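Local coordinates for tyrosine specific protein phosphatase (Trypanosoma cruzi, PDB 4AZ1) that probably hydrolyses phosphotyrosine in proteins, as a member of the protein tyrosine phosphatase family, at residues Q94-V98 and Q99-D103; T244-R248 and G249-D253; N215-T218 and T219-V222; T204-E207 and A208-T211. One frame throughout, in Å; residues are numbered along the deposited sequence. Where two conformers were deposited one is given.

Contact 1. Residues Q94-V98 and Q99-D103; sequences QAPVV and QGIPD. With FMT (formic acid), chain H.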
ATOM      1  N   GLN A  94       1.986   3.417 -13.953  1.00 32.59           N
ATOM      2  CA  GLN A  94       3.279   3.050 -13.372  1.00 31.62           C
ATOM      3  C   GLN A  94       3.076   1.816 -12.502  1.00 26.64           C
ATOM      4  O   GLN A  94       1.927   1.421 -12.215  1.00 27.95           O
ATOM      5  CB  GLN A  94       3.796   4.194 -12.483  1.00 28.72           C
ATOM      6  CG  GLN A  94       2.892   4.407 -11.262  1.00 38.45           C
ATOM      7  CD  GLN A  94       3.411   5.449 -10.277  1.00 41.08           C
ATOM      8  OE1 GLN A  94       4.371   6.176 -10.549  1.00 38.93           O
ATOM      9  NE2 GLN A  94       2.764   5.524  -9.122  1.00 33.98           N
ATOM     10  N   ALA A  95       4.175   1.184 -12.107  1.00 31.71           N
ATOM     11  CA  ALA A  95       4.129   0.185 -11.039  1.00 33.22           C
ATOM     12  C   ALA A  95       3.909   0.989  -9.752  1.00 26.77           C
ATOM     13  O   ALA A  95       4.729   1.854  -9.411  1.00 29.21           O
ATOM     14  CB  ALA A  95       5.463  -0.607 -10.975  1.00 19.44           C
ATOM     15  N   PRO A  96       2.799   0.728  -9.045  1.00 25.08           N
ATOM     16  CA  PRO A  96       2.510   1.505  -7.820  1.00 33.16           C
ATOM     17  C   PRO A  96       3.613   1.353  -6.772  1.00 31.49           C
ATOM     18  O   PRO A  96       4.192   0.262  -6.641  1.00 29.79           O
ATOM     19  CB  PRO A  96       1.204   0.878  -7.295  1.00 26.87           C
ATOM     20  CG  PRO A  96       1.214  -0.557  -7.868  1.00 31.40           C
ATOM     21  CD  PRO A  96       1.844  -0.383  -9.250  1.00 27.97           C
ATOM     22  N   VAL A  97       3.927   2.436  -6.068  1.00 31.37           N
ATOM     23  CA  VAL A  97       4.876   2.361  -4.967  1.00 32.90           C
ATOM     24  C   VAL A  97       4.146   1.769  -3.766  1.00 34.01           C
ATOM     25  O   VAL A  97       2.916   1.671  -3.777  1.00 38.99           O
ATOM     26  CB  VAL A  97       5.478   3.738  -4.630  1.00 39.61           C
ATOM     27  CG1 VAL A  97       6.129   4.350  -5.871  1.00 34.55           C
ATOM     28  CG2 VAL A  97       4.411   4.676  -4.076  1.00 34.47           C
ATOM     29  N   VAL A  98       4.895   1.343  -2.754  1.00 33.50           N
ATOM     30  CA  VAL A  98       4.304   0.664  -1.598  1.00 32.42           C
ATOM     31  C   VAL A  98       3.105   1.424  -1.027  1.00 33.17           C
ATOM     32  O   VAL A  98       2.027   0.855  -0.861  1.00 32.47           O
ATOM     33  CB  VAL A  98       5.366   0.371  -0.512  1.00 36.96           C
ATOM     34  CG1 VAL A  98       4.714  -0.053   0.813  1.00 37.82           C
ATOM     35  CG2 VAL A  98       6.310  -0.722  -1.015  1.00 39.20           C
ATOM     36  N   GLN A  99       3.272   2.723  -0.797  1.00 31.19           N
ATOM     37  CA  GLN A  99       2.188   3.505  -0.212  0.51 38.52           C
ATOM     38  C   GLN A  99       1.051   3.767  -1.206  1.00 42.28           C
ATOM     39  O   GLN A  99      -0.010   4.261  -0.829  1.00 43.68           O
ATOM     40  CB  GLN A  99       2.713   4.813   0.388  0.51 42.51           C
ATOM     41  CG  GLN A  99       3.848   4.621   1.407  0.51 50.53           C
ATOM     42  CD  GLN A  99       3.444   3.838   2.663  0.51 60.15           C
ATOM     43  OE1 GLN A  99       2.264   3.565   2.903  0.51 60.96           O
ATOM     44  NE2 GLN A  99       4.439   3.484   3.476  0.51 60.85           N
ATOM     45  N   GLY A 100       1.258   3.407  -2.470  1.00 38.46           N
ATOM     46  CA  GLY A 100       0.237   3.591  -3.487  1.00 37.30           C
ATOM     47  C   GLY A 100      -0.440   2.288  -3.879  1.00 35.89           C
ATOM     48  O   GLY A 100      -1.410   2.283  -4.645  1.00 36.21           O
ATOM     49  N   ILE A 101       0.070   1.179  -3.355  1.00 32.41           N
ATOM     50  CA  ILE A 101      -0.528  -0.125  -3.638  1.00 38.79           C
ATOM     51  C   ILE A 101      -1.998  -0.252  -3.191  1.00 43.44           C
ATOM     52  O   ILE A 101      -2.799  -0.836  -3.923  1.00 42.44           O
ATOM     53  CB  ILE A 101       0.345  -1.291  -3.118  1.00 35.76           C
ATOM     54  CG1 ILE A 101       1.566  -1.468  -4.019  1.00 35.15           C
ATOM     55  CG2 ILE A 101      -0.440  -2.618  -3.056  1.00 29.92           C
ATOM     56  CD1 ILE A 101       2.611  -2.440  -3.442  1.00 31.15           C
ATOM     57  N   PRO A 102      -2.363   0.303  -2.008  1.00 41.64           N
ATOM     58  CA  PRO A 102      -3.779   0.163  -1.648  1.00 39.54           C
ATOM     59  C   PRO A 102      -4.684   0.859  -2.670  1.00 40.27           C
ATOM     60  O   PRO A 102      -5.761   0.331  -2.995  1.00 37.26           O
ATOM     61  CB  PRO A 102      -3.872   0.868  -0.289  1.00 38.10           C
ATOM     62  CG  PRO A 102      -2.484   0.812   0.275  1.00 36.79           C
ATOM     63  CD  PRO A 102      -1.574   0.911  -0.916  1.00 38.52           C
ATOM     64  N   ASP A 103      -4.258   2.025  -3.155  1.00 31.07           N
ATOM     65  CA  ASP A 103      -4.975   2.728  -4.222  1.00 36.14           C
ATOM     66  C   ASP A 103      -5.098   1.856  -5.465  1.00 36.07           C
ATOM     67  O   ASP A 103      -6.153   1.798  -6.112  1.00 35.80           O
ATOM     68  CB  ASP A 103      -4.227   4.002  -4.603  1.00 46.52           C
ATOM     69  CG  ASP A 103      -4.018   4.930  -3.422  1.00 61.98           C
ATOM     70  OD1 ASP A 103      -3.225   4.574  -2.508  1.00 60.49           O
ATOM     71  OD2 ASP A 103      -4.641   6.015  -3.422  1.00 60.76           O
TER
HETATM   72  C   FMT H1306       0.024   3.184  -9.815  1.00 68.43           C
HETATM   73  O1  FMT H1306       0.063   4.406  -9.612  1.00 61.87           O
HETATM   74  O2  FMT H1306      -0.283   2.641 -10.888  1.00 57.81           O

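Contact 2. Residues T244-R248 and G249-D253; sequences THLER and GTLTD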
ATOM      1  N   THR A 244      -4.087  -5.060 -34.596  1.00 45.83           N
ATOM      2  CA  THR A 244      -5.527  -5.010 -34.839  1.00 47.95           C
ATOM      3  C   THR A 244      -5.786  -4.387 -36.208  1.00 48.95           C
ATOM      4  O   THR A 244      -6.639  -4.859 -36.962  1.00 53.86           O
ATOM      5  CB  THR A 244      -6.269  -4.215 -33.749  1.00 50.06           C
ATOM      6  OG1 THR A 244      -6.041  -4.815 -32.464  1.00 50.48           O
ATOM      7  CG2 THR A 244      -7.766  -4.193 -34.035  1.00 48.23           C
ATOM      8  N   HIS A 245      -5.042  -3.336 -36.547  1.00 42.79           N
ATOM      9  CA  HIS A 245      -5.156  -2.760 -37.893  1.00 48.00           C
ATOM     10  C   HIS A 245      -4.812  -3.783 -38.971  1.00 47.53           C
ATOM     11  O   HIS A 245      -5.486  -3.864 -40.004  1.00 51.40           O
ATOM     12  CB  HIS A 245      -4.283  -1.505 -38.026  1.00 41.21           C
ATOM     13  CG  HIS A 245      -4.870  -0.311 -37.349  1.00 53.70           C
ATOM     14  ND1 HIS A 245      -5.916   0.409 -37.890  1.00 57.44           N
ATOM     15  CD2 HIS A 245      -4.595   0.265 -36.154  1.00 48.40           C
ATOM     16  CE1 HIS A 245      -6.243   1.387 -37.066  1.00 64.41           C
ATOM     17  NE2 HIS A 245      -5.453   1.326 -36.007  1.00 56.71           N
ATOM     18  N   LEU A 246      -3.772  -4.572 -38.712  1.00 48.64           N
ATOM     19  CA  LEU A 246      -3.343  -5.615 -39.638  1.00 50.65           C
ATOM     20  C   LEU A 246      -4.474  -6.616 -39.847  1.00 55.98           C
ATOM     21  O   LEU A 246      -4.795  -6.980 -40.979  1.00 57.35           O
ATOM     22  CB  LEU A 246      -2.091  -6.313 -39.081  1.00 41.05           C
ATOM     23  CG  LEU A 246      -1.387  -7.394 -39.917  1.00 51.98           C
ATOM     24  CD1 LEU A 246       0.092  -7.463 -39.560  1.00 49.21           C
ATOM     25  CD2 LEU A 246      -2.023  -8.765 -39.727  1.00 55.30           C
ATOM     26  N   GLU A 247      -5.072  -7.053 -38.743  1.00 53.04           N
ATOM     27  CA  GLU A 247      -6.140  -8.054 -38.772  1.00 60.93           C
ATOM     28  C   GLU A 247      -7.443  -7.583 -39.432  1.00 54.13           C
ATOM     29  O   GLU A 247      -8.223  -8.408 -39.914  1.00 54.43           O
ATOM     30  CB  GLU A 247      -6.425  -8.556 -37.348  1.00 63.02           C
ATOM     31  CG  GLU A 247      -5.396  -9.549 -36.826  1.00 72.05           C
ATOM     32  CD  GLU A 247      -5.595  -9.892 -35.352  1.00 89.79           C
ATOM     33  OE1 GLU A 247      -6.247  -9.103 -34.627  1.00 91.68           O
ATOM     34  OE2 GLU A 247      -5.099 -10.956 -34.917  1.00 92.86           O
ATOM     35  N   ARG A 248      -7.688  -6.274 -39.436  1.00 53.73           N
ATOM     36  CA  ARG A 248      -8.893  -5.741 -40.067  1.00 57.57           C
ATOM     37  C   ARG A 248      -8.574  -4.985 -41.366  1.00 72.34           C
ATOM     38  O   ARG A 248      -9.396  -4.210 -41.876  1.00 71.60           O
ATOM     39  CB  ARG A 248      -9.752  -4.916 -39.086  1.00 61.70           C
ATOM     40  CG  ARG A 248      -9.056  -3.750 -38.428  1.00 62.57           C
ATOM     41  CD  ARG A 248      -9.965  -2.960 -37.490  1.00 63.52           C
ATOM     42  NE  ARG A 248     -10.699  -3.776 -36.520  1.00 69.09           N
ATOM     43  CZ  ARG A 248     -11.394  -3.275 -35.499  1.00 67.74           C
ATOM     44  NH1 ARG A 248     -11.428  -1.963 -35.307  1.00 68.48           N
ATOM     45  NH2 ARG A 248     -12.049  -4.075 -34.659  1.00 69.94           N
ATOM     46  N   GLY A 249      -7.376  -5.231 -41.898  1.00 62.81           N
ATOM     47  CA  GLY A 249      -7.033  -4.788 -43.238  1.00 62.32           C
ATOM     48  C   GLY A 249      -6.799  -3.296 -43.363  1.00 61.97           C
ATOM     49  O   GLY A 249      -6.865  -2.746 -44.463  1.00 57.99           O
ATOM     50  N   THR A 250      -6.506  -2.641 -42.243  1.00 49.73           N
ATOM     51  CA  THR A 250      -6.319  -1.193 -42.252  1.00 53.11           C
ATOM     52  C   THR A 250      -4.894  -0.748 -41.902  1.00 54.80           C
ATOM     53  O   THR A 250      -4.660   0.435 -41.635  1.00 58.55           O
ATOM     54  CB  THR A 250      -7.318  -0.500 -41.324  1.00 53.23           C
ATOM     55  OG1 THR A 250      -7.412  -1.242 -40.103  1.00 52.40           O
ATOM     56  CG2 THR A 250      -8.696  -0.439 -41.979  1.00 53.96           C
ATOM     57  N   LEU A 251      -3.952  -1.688 -41.904  1.00 50.01           N
ATOM     58  CA  LEU A 251      -2.537  -1.346 -41.786  1.00 49.22           C
ATOM     59  C   LEU A 251      -2.123  -0.436 -42.939  1.00 48.63           C
ATOM     60  O   LEU A 251      -2.409  -0.723 -44.104  1.00 47.46           O
ATOM     61  CB  LEU A 251      -1.685  -2.611 -41.809  1.00 52.65           C
ATOM     62  CG  LEU A 251      -0.199  -2.508 -41.453  1.00 50.61           C
ATOM     63  CD1 LEU A 251      -0.009  -1.925 -40.050  1.00 42.20           C
ATOM     64  CD2 LEU A 251       0.461  -3.877 -41.543  1.00 47.27           C
ATOM     65  N   THR A 252      -1.467   0.677 -42.624  1.00 39.92           N
ATOM     66  CA  THR A 252      -0.928   1.541 -43.673  1.00 45.41           C
ATOM     67  C   THR A 252       0.542   1.794 -43.386  1.00 48.81           C
ATOM     68  O   THR A 252       1.061   1.365 -42.357  1.00 41.24           O
ATOM     69  CB  THR A 252      -1.648   2.899 -43.756  1.00 58.50           C
ATOM     70  OG1 THR A 252      -1.308   3.685 -42.607  1.00 51.37           O
ATOM     71  CG2 THR A 252      -3.186   2.719 -43.857  1.00 46.72           C
ATOM     72  N   ASP A 253       1.199   2.520 -44.280  1.00 41.37           N
ATOM     73  CA  ASP A 253       2.618   2.825 -44.128  1.00 42.18           C
ATOM     74  C   ASP A 253       2.882   3.703 -42.898  1.00 43.75           C
ATOM     75  O   ASP A 253       4.008   3.775 -42.411  1.00 38.70           O
ATOM     76  CB  ASP A 253       3.133   3.486 -45.426  1.00 43.14           C
ATOM     77  CG  ASP A 253       4.630   3.762 -45.402  1.00 46.36           C
ATOM     78  OD1 ASP A 253       5.408   2.942 -44.848  1.00 42.99           O
ATOM     79  OD2 ASP A 253       5.025   4.812 -45.943  1.00 53.31           O
TER

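Contact 3. Residues N215-T218 and T219-V222; sequences NSPT and TVPV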
ATOM      1  N   ASN A 215      -8.508 -12.350 -25.441  1.00 56.56           N
ATOM      2  CA  ASN A 215      -9.440 -13.280 -24.805  1.00 61.69           C
ATOM      3  C   ASN A 215     -10.067 -12.687 -23.536  1.00 60.77           C
ATOM      4  O   ASN A 215     -10.962 -13.284 -22.936  1.00 59.89           O
ATOM      5  CB  ASN A 215      -8.742 -14.623 -24.514  1.00 65.17           C
ATOM      6  CG  ASN A 215      -8.333 -15.366 -25.786  1.00 76.76           C
ATOM      7  OD1 ASN A 215      -8.587 -14.905 -26.899  1.00 88.06           O
ATOM      8  ND2 ASN A 215      -7.689 -16.520 -25.619  1.00 73.87           N
ATOM      9  N   SER A 216      -9.594 -11.509 -23.129  1.00 50.01           N
ATOM     10  CA  SER A 216     -10.141 -10.823 -21.950  1.00 45.99           C
ATOM     11  C   SER A 216     -11.398 -10.041 -22.346  1.00 49.99           C
ATOM     12  O   SER A 216     -11.618  -9.789 -23.534  1.00 49.80           O
ATOM     13  CB  SER A 216      -9.100  -9.864 -21.373  1.00 43.29           C
ATOM     14  OG  SER A 216      -9.110  -8.651 -22.101  1.00 48.41           O
ATOM     15  N   PRO A 217     -12.235  -9.654 -21.361  1.00 54.16           N
ATOM     16  CA  PRO A 217     -13.493  -8.955 -21.705  1.00 59.65           C
ATOM     17  C   PRO A 217     -13.316  -7.493 -22.150  1.00 58.84           C
ATOM     18  O   PRO A 217     -12.456  -6.769 -21.638  1.00 47.71           O
ATOM     19  CB  PRO A 217     -14.311  -9.021 -20.404  1.00 54.97           C
ATOM     20  CG  PRO A 217     -13.311  -9.242 -19.324  1.00 57.20           C
ATOM     21  CD  PRO A 217     -12.167 -10.015 -19.934  1.00 43.68           C
ATOM     22  N   THR A 218     -14.144  -7.062 -23.094  1.00 56.37           N
ATOM     23  CA  THR A 218     -14.036  -5.724 -23.658  1.00 59.06           C
ATOM     24  C   THR A 218     -14.823  -4.713 -22.833  1.00 63.59           C
ATOM     25  O   THR A 218     -14.779  -3.508 -23.105  1.00 60.54           O
ATOM     26  CB  THR A 218     -14.563  -5.691 -25.101  1.00 61.04           C
ATOM     27  OG1 THR A 218     -15.963  -6.006 -25.108  1.00 65.27           O
ATOM     28  CG2 THR A 218     -13.813  -6.697 -25.957  1.00 59.68           C
ATOM     29  N   THR A 219     -15.548  -5.213 -21.834  1.00 58.97           N
ATOM     30  CA  THR A 219     -16.359  -4.358 -20.968  1.00 64.21           C
ATOM     31  C   THR A 219     -15.530  -3.533 -19.970  1.00 63.23           C
ATOM     32  O   THR A 219     -16.016  -2.533 -19.430  1.00 59.76           O
ATOM     33  CB  THR A 219     -17.442  -5.165 -20.213  1.00 63.94           C
ATOM     34  OG1 THR A 219     -16.855  -6.332 -19.628  1.00 60.77           O
ATOM     35  CG2 THR A 219     -18.560  -5.593 -21.162  1.00 68.43           C
ATOM     36  N   VAL A 220     -14.290  -3.949 -19.720  1.00 58.56           N
ATOM     37  CA  VAL A 220     -13.407  -3.223 -18.805  1.00 45.75           C
ATOM     38  C   VAL A 220     -12.024  -3.067 -19.427  1.00 47.28           C
ATOM     39  O   VAL A 220     -11.590  -3.921 -20.207  1.00 41.89           O
ATOM     40  CB  VAL A 220     -13.306  -3.905 -17.397  1.00 44.56           C
ATOM     41  CG1 VAL A 220     -14.625  -3.782 -16.631  1.00 42.94           C
ATOM     42  CG2 VAL A 220     -12.889  -5.368 -17.517  1.00 44.27           C
ATOM     43  N   PRO A 221     -11.323  -1.970 -19.092  1.00 47.64           N
ATOM     44  CA  PRO A 221     -10.009  -1.776 -19.711  1.00 41.41           C
ATOM     45  C   PRO A 221      -9.004  -2.784 -19.158  1.00 44.40           C
ATOM     46  O   PRO A 221      -9.140  -3.246 -18.016  1.00 45.61           O
ATOM     47  CB  PRO A 221      -9.602  -0.369 -19.260  1.00 42.23           C
ATOM     48  CG  PRO A 221     -10.767   0.183 -18.468  1.00 46.60           C
ATOM     49  CD  PRO A 221     -11.606  -0.968 -18.049  1.00 41.45           C
ATOM     50  N   VAL A 222      -8.010  -3.126 -19.968  1.00 41.89           N
ATOM     51  CA  VAL A 222      -6.899  -3.951 -19.509  1.00 41.42           C
ATOM     52  C   VAL A 222      -5.837  -3.053 -18.871  1.00 38.69           C
ATOM     53  O   VAL A 222      -5.395  -2.082 -19.488  1.00 40.14           O
ATOM     54  CB  VAL A 222      -6.254  -4.694 -20.682  1.00 36.49           C
ATOM     55  CG1 VAL A 222      -4.965  -5.374 -20.230  1.00 31.22           C
ATOM     56  CG2 VAL A 222      -7.245  -5.694 -21.278  1.00 40.13           C
TER
HETATM   57  O   HOH W   1     -11.463  -3.003 -22.771  1.00 54.89           O

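Contact 4. Residues T204-E207 and A208-T211; sequences TSLE and ALLT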
ATOM      1  N   THR A 204       7.528 -14.712 -29.482  1.00 53.13           N
ATOM      2  CA  THR A 204       6.382 -15.493 -29.005  1.00 53.29           C
ATOM      3  C   THR A 204       5.747 -14.979 -27.696  1.00 44.51           C
ATOM      4  O   THR A 204       4.548 -15.121 -27.488  1.00 47.83           O
ATOM      5  CB  THR A 204       6.741 -16.986 -28.858  1.00 61.88           C
ATOM      6  OG1 THR A 204       7.656 -17.157 -27.772  1.00 76.32           O
ATOM      7  CG2 THR A 204       7.386 -17.506 -30.128  1.00 58.91           C
ATOM      8  N   SER A 205       6.540 -14.377 -26.822  1.00 33.91           N
ATOM      9  CA  SER A 205       6.023 -13.951 -25.528  1.00 42.09           C
ATOM     10  C   SER A 205       5.042 -12.792 -25.654  1.00 45.08           C
ATOM     11  O   SER A 205       3.974 -12.789 -25.031  1.00 36.63           O
ATOM     12  CB  SER A 205       7.169 -13.568 -24.592  1.00 34.41           C
ATOM     13  OG  SER A 205       7.972 -14.701 -24.313  1.00 41.55           O
ATOM     14  N   LEU A 206       5.417 -11.805 -26.455  1.00 41.70           N
ATOM     15  CA  LEU A 206       4.546 -10.674 -26.743  1.00 46.98           C
ATOM     16  C   LEU A 206       3.238 -11.165 -27.375  1.00 45.02           C
ATOM     17  O   LEU A 206       2.152 -10.737 -26.978  1.00 38.96           O
ATOM     18  CB  LEU A 206       5.262  -9.702 -27.681  1.00 50.65           C
ATOM     19  CG  LEU A 206       5.152  -8.212 -27.383  1.00 60.08           C
ATOM     20  CD1 LEU A 206       5.205  -7.957 -25.892  1.00 61.83           C
ATOM     21  CD2 LEU A 206       6.282  -7.469 -28.072  1.00 60.08           C
ATOM     22  N   GLU A 207       3.338 -12.063 -28.353  1.00 38.24           N
ATOM     23  CA  GLU A 207       2.130 -12.646 -28.956  1.00 46.53           C
ATOM     24  C   GLU A 207       1.227 -13.331 -27.916  1.00 49.37           C
ATOM     25  O   GLU A 207      -0.004 -13.242 -27.986  1.00 43.78           O
ATOM     26  CB  GLU A 207       2.503 -13.629 -30.065  1.00 49.72           C
ATOM     27  CG  GLU A 207       2.881 -12.973 -31.408  1.00 54.61           C
ATOM     28  CD  GLU A 207       1.677 -12.410 -32.180  1.00 65.56           C
ATOM     29  OE1 GLU A 207       0.544 -12.444 -31.647  1.00 64.88           O
ATOM     30  OE2 GLU A 207       1.867 -11.932 -33.325  1.00 65.65           O
ATOM     31  N   ALA A 208       1.846 -13.999 -26.942  1.00 40.16           N
ATOM     32  CA  ALA A 208       1.102 -14.698 -25.905  1.00 43.69           C
ATOM     33  C   ALA A 208       0.372 -13.678 -25.025  1.00 42.84           C
ATOM     34  O   ALA A 208      -0.798 -13.860 -24.677  1.00 41.30           O
ATOM     35  CB  ALA A 208       2.040 -15.550 -25.071  1.00 45.35           C
ATOM     36  N   LEU A 209       1.064 -12.601 -24.678  1.00 35.44           N
ATOM     37  CA  LEU A 209       0.439 -11.509 -23.938  1.00 41.06           C
ATOM     38  C   LEU A 209      -0.770 -10.942 -24.686  1.00 41.46           C
ATOM     39  O   LEU A 209      -1.828 -10.714 -24.087  1.00 41.20           O
ATOM     40  CB  LEU A 209       1.442 -10.390 -23.662  1.00 37.75           C
ATOM     41  CG  LEU A 209       2.554 -10.624 -22.641  1.00 35.68           C
ATOM     42  CD1 LEU A 209       3.286  -9.321 -22.412  1.00 29.93           C
ATOM     43  CD2 LEU A 209       1.992 -11.149 -21.321  1.00 33.39           C
ATOM     44  N   LEU A 210      -0.620 -10.729 -25.993  1.00 42.65           N
ATOM     45  CA  LEU A 210      -1.703 -10.154 -26.783  1.00 49.33           C
ATOM     46  C   LEU A 210      -2.879 -11.121 -26.887  1.00 50.34           C
ATOM     47  O   LEU A 210      -4.034 -10.696 -26.984  1.00 47.44           O
ATOM     48  CB  LEU A 210      -1.203  -9.728 -28.165  1.00 46.95           C
ATOM     49  CG  LEU A 210      -0.121  -8.642 -28.106  1.00 51.26           C
ATOM     50  CD1 LEU A 210       0.425  -8.368 -29.487  1.00 46.56           C
ATOM     51  CD2 LEU A 210      -0.692  -7.370 -27.508  1.00 49.13           C
ATOM     52  N   THR A 211      -2.583 -12.418 -26.865  1.00 48.84           N
ATOM     53  CA  THR A 211      -3.636 -13.430 -26.839  1.00 49.05           C
ATOM     54  C   THR A 211      -4.457 -13.281 -25.563  1.00 46.57           C
ATOM     55  O   THR A 211      -5.687 -13.319 -25.608  1.00 50.39           O
ATOM     56  CB  THR A 211      -3.064 -14.847 -26.969  1.00 48.27           C
ATOM     57  OG1 THR A 211      -2.601 -15.042 -28.312  1.00 50.63           O
ATOM     58  CG2 THR A 211      -4.123 -15.898 -26.647  1.00 53.68           C
TER
HETATM   59  O   HOH W   2      -1.450 -13.088 -30.235  1.00 44.84           O

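Contact 1. Residues Q94-V98 and Q99-D103
Two backbone hydrogen bonds tie Val-97 and Val-98 to Gly-100 of a short 3-10 segment and Ile-101 at the start of the helix. Gly-100 N reaches Val-97 O at 2.7 Å and Ile-101 N reaches Val-98 O at 3.2 Å. Both donors stand well above the carbonyl planes, by 55° for Gly-100, the geometry of a tight 3-10 turn. The apolar contact is between Ile-101 and the ring of Pro-96, whose CG is 4.0 Å from Ile-101 CG1. That branch lies beside the backbone N of Ile-101 (chi1 -74°), on the side of the preceding turn, and CG1 also passes 3.4 Å from Val-97 O. Polar side-chain contacts gather at Gln-94, where NE2 donates to O1 of a formic acid at 3.0 Å. Asn-78 N also binds this molecule, which probably comes from the crystallisation liquor, and Pro-96 CA backs its carbon. Gln-94 NE2 also bonds Lys-48 O, and Gln-94 OE1 accepts from Arg-50 N, so the amide is held at both ends. The stretch leads from strand 90-93 into helix 101-110, where Ile-101 and Pro-102 lean on Val-145 of strand 142-145, while Leu-52 of the second subunit packs against Val-98 and Ile-101.

Contact 2. Residues T244-R248 and G249-D253
The imidazole of His-245 meets Thr-250 edge-on: Thr-250 CB lies in the plane of the ring, and Thr-250 OG1 sits near that plane, 3.1 Å from His-245 ND1. The hydroxyl is placed there by chi1 of 43°, which sets OG1 between the backbone N and carbonyl carbon of Thr-250 and points it back at the helix. The second flat group, the guanidinium of Arg-248, has Thr-244 CG2 over one face, 3.9 Å above its plane and displaced toward the rim. The aliphatic part of the arginine crosses the threonine, with Arg-248 CG 3.4 Å from Thr-250 OG1, before the chain bends at chi3 and leads away. These side chains surround a Schellman motif that ends helix 232-247. Its outer bond runs from Thr-250 N to His-245 O at 2.7 Å, and the inner one from Gly-249 N to Leu-246 O at 3.3 Å. Gly-249 is the C-prime residue, with phi of 73°. His-245 O also receives a weak bond from Leu-251 N, which has a further acceptor in Asn-5 OD1. On the flank toward helix 274-288 Leu-246 and Leu-251 lie alongside each other and point the same way, with Leu-246 CD1 4.1 Å from Leu-251 CD2. Leu-246 continues onto Leu-284 and Leu-288 of helix 274-288, and Leu-251 onto Phe-7 of the N-terminal part of the chain.

Contact 3. Residues N215-T218 and T219-V222
In the loop that returns the chain from helix 203-215 to strand 222-225, Pro-217 and Val-220 face each other across a beta turn. Thr-218 and Thr-219 occupy its two middle positions with backbone angles near type I, yet no hydrogen bond closes the turn, and Pro-217 O and Val-220 O, both acceptors, approach to 3.3 Å. A water bridges the two arms, donating to Val-220 O at 2.7 Å and, weakly, to Thr-218 O. Side chains meet lightly. The pyrrolidine ring of Pro-217 brings CG to 4.3 Å from Val-220 CG2, and Pro-217 CB lies 3.8 Å from Thr-219 OG1, which chi1 of 48° turns back toward the proline. Nearer the sheet, Ser-216 OG comes to 3.6 Å from Val-222 CG2, while its polar bond goes to Val-213 O in the last turn of the helix. Ser-216 and Val-222 both rest on Leu-115 of the neighbouring strand 115-118, and His-88 NE2 holds Ser-216 O. The arrangement is that of the return loop of a beta-alpha-beta crossover, here joining the parallel strands 184-191 and 222-225 of the phosphatase sheet, with strand 115-118 between them.

Contact 4. Residues T204-E207 and A208-T211
Leu-206 and Leu-209 mark the packed side of helix 203-215, with Leu-206 CD1 4.2 Å from Leu-209 CD1. The helix belongs to the beta-alpha-beta unit between strands 184-191 and 222-225 of the phosphatase fold and is regular here: Ala-208, Leu-209, Leu-210 and Thr-211 each bond through N to the carbonyl oxygen four residues earlier. The straightest of the four runs from Leu-209 N to Ser-205 O, at 2.9 Å and 164°. Packing is tight where leucines fold back over the preceding turn. Leu-210 CG presses to 3.3 Å from Leu-206 O, and Leu-209 CG to 3.5 Å from Ser-205 O. Leu-206, whose chi1 of -137° falls away from the staggered positions, and Leu-210 both reach Leu-236 of helix 232-247, while Leu-209 turns onto Val-189 and Tyr-191 of the sheet. On the opposite, wetter side Thr-204 is exposed and polar side chains take over. Glu-207 bends at chi2 (-74°), which folds its carboxylate back beside the helix, where OE2 forms a salt bridge with Arg-287 and OE1 turns to a water. That water also donates to Glu-207 O at 2.7 Å and accepts from Thr-211 OG1 at 3.0 Å, so that one solvent molecule clips the Glu-207 carboxylate and carbonyl to the Thr-211 hydroxyl.

In the fold
Contact 4 lies on helix 203-215 and contact 3 begins at the end of the same helix, with centres 16 Å apart. The strand 222-225 they lead to runs into the Cys-x5-Arg signature loop, the phosphate-binding loop of this family, and helix 232-247 behind that loop ends in contact 2. Contact 1 borders the same region, since Ala-95 pairs through its backbone with Ser-227; its nearest atoms are about 11 Å from those of contact 3. Contacts 2 and 4, about 7 Å apart at their nearest atoms, share Arg-287, which forms salt bridges with both Glu-247 and Glu-207. Contacts 1 and 2 lie on opposite sides of the chain's centre, 36 Å apart between centres.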